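Local structure of putative TetR family transcriptional regulator (Streptomyces coelicolor A3, 3BQY) at residues 144-149 and 156-161. The protein probably acts as a TetR-type transcriptional regulator that binds DNA through a helix-turn-helix motif, possibly as a repressor. Residues are numbered along the deposited sequence; the frame is centred on the assembly and turned at random.
Sequences TLEEQA and GGPLDE
Ala-149 and Glu-146, one turn apart on helix 126-151, meet the loop that folds back after the helix, and the packing is by van der Waals contact. The methyl CB of Ala-149 lies 3.8 Å from Gly-156 O and 4.0 Å from Gly-157 N; a side chain this short lets the glycine backbone settle on the helix. Glu-146 reaches further along: with CG anti to its carbonyl carbon and the chain bent at chi2 (-68°), its carboxylate is carried to the loop, and the Glu-146 and Pro-158 side chains cross at about a right angle. OE2 comes within 3.3 Å of Pro-158 CD, while OE1 lies 3.6 Å from Gly-157 CA. A beta carbon on Gly-157 would collide with OE1, and both glycines adopt backbone angles that suit no other residue well. An alanine in place of Glu-146 would probably leave Pro-158 CD and Gly-157 CA without the carboxylate that packs on them, opening a gap between helix and loop.

This is the loop joining helix 126-151 to helix 161-167, in the C-terminal domain of a TetR-like dimer, and it also belongs to the subunit interface: Pro-158 O accepts a hydrogen bond from Thr-104 OG1 of the second subunit, and Pro-158 packs on Phe-98 of that chain.

The helix and loop segments are joined by a water and not by a direct hydrogen bond: it donates to both Glu-146 O and Gly-156 O (2.7 Å from the latter). Asp-160 sits at the N-cap of helix 161-167: the anti lone pair of OD2 takes a nearly straight bond (163°) from Gly-156 N, and OD1 accepts a weak one from Ala-162 N.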
ATOM      1  N   THR A 144       5.692   2.437  -2.040  1.00 21.96           N
ATOM      2  CA  THR A 144       5.744   3.178  -3.308  1.00 22.59           C
ATOM      3  C   THR A 144       4.485   4.054  -3.478  1.00 23.83           C
ATOM      4  O   THR A 144       4.561   5.200  -3.944  1.00 23.51           O
ATOM      5  CB  THR A 144       5.958   2.207  -4.499  1.00 22.77           C
ATOM      6  OG1 THR A 144       7.097   1.368  -4.202  1.00 24.01           O
ATOM      7  CG2 THR A 144       6.285   3.017  -5.792  1.00 22.72           C
ATOM      8  N   LEU A 145       3.337   3.534  -3.068  1.00 24.02           N
ATOM      9  CA  LEU A 145       2.105   4.337  -3.053  1.00 26.26           C
ATOM     10  C   LEU A 145       2.281   5.608  -2.260  1.00 26.33           C
ATOM     11  O   LEU A 145       1.908   6.712  -2.707  1.00 26.43           O
ATOM     12  CB  LEU A 145       0.961   3.545  -2.414  1.00 25.52           C
ATOM     13  CG  LEU A 145       0.189   2.545  -3.243  1.00 31.04           C
ATOM     14  CD1 LEU A 145      -0.634   1.717  -2.291  1.00 31.49           C
ATOM     15  CD2 LEU A 145      -0.728   3.294  -4.224  1.00 31.19           C
ATOM     16  N   GLU A 146       2.837   5.465  -1.063  1.00 26.69           N
ATOM     17  CA  GLU A 146       3.029   6.628  -0.195  1.00 26.88           C
ATOM     18  C   GLU A 146       4.134   7.568  -0.674  1.00 26.94           C
ATOM     19  O   GLU A 146       4.007   8.786  -0.559  1.00 26.06           O
ATOM     20  CB  GLU A 146       3.204   6.203   1.262  1.00 27.38           C
ATOM     21  CG  GLU A 146       1.990   5.331   1.770  1.00 30.71           C
ATOM     22  CD  GLU A 146       0.625   6.087   1.898  1.00 35.37           C
ATOM     23  OE1 GLU A 146       0.345   7.063   1.148  1.00 38.90           O
ATOM     24  OE2 GLU A 146      -0.181   5.680   2.771  1.00 34.77           O
ATOM     25  N   GLU A 147       5.194   7.012  -1.262  1.00 26.88           N
ATOM     26  CA  GLU A 147       6.234   7.841  -1.894  1.00 27.63           C
ATOM     27  C   GLU A 147       5.637   8.666  -3.035  1.00 27.89           C
ATOM     28  O   GLU A 147       5.887   9.890  -3.138  1.00 28.26           O
ATOM     29  CB  GLU A 147       7.390   6.971  -2.424  1.00 27.46           C
ATOM     30  CG  GLU A 147       8.371   7.784  -3.285  1.00 29.95           C
ATOM     31  CD  GLU A 147       9.648   7.023  -3.652  1.00 29.67           C
ATOM     32  OE1 GLU A 147       9.848   5.878  -3.206  1.00 30.82           O
ATOM     33  OE2 GLU A 147      10.460   7.613  -4.385  1.00 36.14           O
ATOM     34  N   GLN A 148       4.831   8.025  -3.887  1.00 27.41           N
ATOM     35  CA  GLN A 148       4.218   8.747  -5.009  1.00 28.20           C
ATOM     36  C   GLN A 148       3.173   9.782  -4.575  1.00 29.11           C
ATOM     37  O   GLN A 148       3.074  10.865  -5.178  1.00 30.25           O
ATOM     38  CB  GLN A 148       3.686   7.790  -6.078  1.00 27.63           C
ATOM     39  CG  GLN A 148       4.861   7.136  -6.815  1.00 26.73           C
ATOM     40  CD  GLN A 148       4.443   6.154  -7.868  1.00 27.08           C
ATOM     41  OE1 GLN A 148       3.569   5.318  -7.636  1.00 27.37           O
ATOM     42  NE2 GLN A 148       5.098   6.217  -9.027  1.00 24.82           N
ATOM     43  N   ALA A 149       2.418   9.466  -3.534  1.00 29.17           N
ATOM     44  CA  ALA A 149       1.470  10.426  -2.958  1.00 30.08           C
ATOM     45  C   ALA A 149       2.176  11.708  -2.503  1.00 31.57           C
ATOM     46  O   ALA A 149       1.630  12.815  -2.657  1.00 32.36           O
ATOM     47  CB  ALA A 149       0.706   9.802  -1.808  1.00 29.48           C
ATOM     48  N   GLY A 156       0.557  14.562  -0.096  1.00 34.92           N
ATOM     49  CA  GLY A 156      -0.513  13.615   0.197  1.00 33.60           C
ATOM     50  C   GLY A 156       0.046  12.416   0.928  1.00 32.53           C
ATOM     51  O   GLY A 156       1.271  12.262   1.033  1.00 31.89           O
ATOM     52  N   GLY A 157      -0.843  11.567   1.443  1.00 32.14           N
ATOM     53  CA  GLY A 157      -0.430  10.414   2.231  1.00 31.38           C
ATOM     54  C   GLY A 157      -0.449  10.820   3.690  1.00 32.09           C
ATOM     55  O   GLY A 157      -0.181  11.983   4.005  1.00 31.27           O
ATOM     56  N   PRO A 158      -0.769   9.871   4.595  1.00 32.65           N
ATOM     57  CA  PRO A 158      -0.930  10.239   6.015  1.00 33.55           C
ATOM     58  C   PRO A 158       0.358  10.692   6.708  1.00 34.46           C
ATOM     59  O   PRO A 158       0.281  11.410   7.715  1.00 34.78           O
ATOM     60  CB  PRO A 158      -1.448   8.949   6.659  1.00 33.02           C
ATOM     61  CG  PRO A 158      -0.935   7.844   5.748  1.00 33.70           C
ATOM     62  CD  PRO A 158      -1.010   8.428   4.362  1.00 32.47           C
ATOM     63  N   LEU A 159       1.520  10.267   6.197  1.00 34.94           N
ATOM     64  CA  LEU A 159       2.802  10.568   6.855  1.00 36.08           C
ATOM     65  C   LEU A 159       3.720  11.352   5.915  1.00 37.76           C
ATOM     66  O   LEU A 159       4.946  11.189   5.939  1.00 37.71           O
ATOM     67  CB  LEU A 159       3.477   9.281   7.361  1.00 35.81           C
ATOM     68  CG  LEU A 159       2.671   8.426   8.346  1.00 35.11           C
ATOM     69  CD1 LEU A 159       3.410   7.138   8.679  1.00 35.79           C
ATOM     70  CD2 LEU A 159       2.379   9.225   9.607  1.00 35.93           C
ATOM     71  N   ASP A 160       3.105  12.199   5.091  1.00 38.94           N
ATOM     72  CA  ASP A 160       3.836  13.030   4.150  1.00 41.33           C
ATOM     73  C   ASP A 160       4.847  13.865   4.943  1.00 42.71           C
ATOM     74  O   ASP A 160       4.487  14.571   5.898  1.00 41.85           O
ATOM     75  CB  ASP A 160       2.862  13.914   3.371  1.00 40.98           C
ATOM     76  CG  ASP A 160       3.542  14.747   2.278  1.00 42.79           C
ATOM     77  OD1 ASP A 160       4.626  15.316   2.510  1.00 45.60           O
ATOM     78  OD2 ASP A 160       2.963  14.870   1.189  1.00 43.06           O
ATOM     79  N   GLU A 161       6.113  13.713   4.555  1.00 44.62           N
ATOM     80  CA  GLU A 161       7.247  14.488   5.075  1.00 46.62           C
ATOM     81  C   GLU A 161       6.946  15.955   5.413  1.00 46.86           C
ATOM     82  O   GLU A 161       7.054  16.351   6.578  1.00 47.36           O
ATOM     83  CB  GLU A 161       8.442  14.401   4.110  1.00 47.40           C
ATOM     84  CG  GLU A 161       8.115  13.833   2.724  1.00 50.29           C
ATOM     85  CD  GLU A 161       8.438  14.797   1.600  1.00 53.45           C
ATOM     86  OE1 GLU A 161       8.692  15.998   1.878  1.00 56.39           O
ATOM     87  OE2 GLU A 161       8.419  14.355   0.429  1.00 54.56           O
TER
HETATM   88  O   HOH W   1       2.929  10.239   1.546  1.00 29.84           O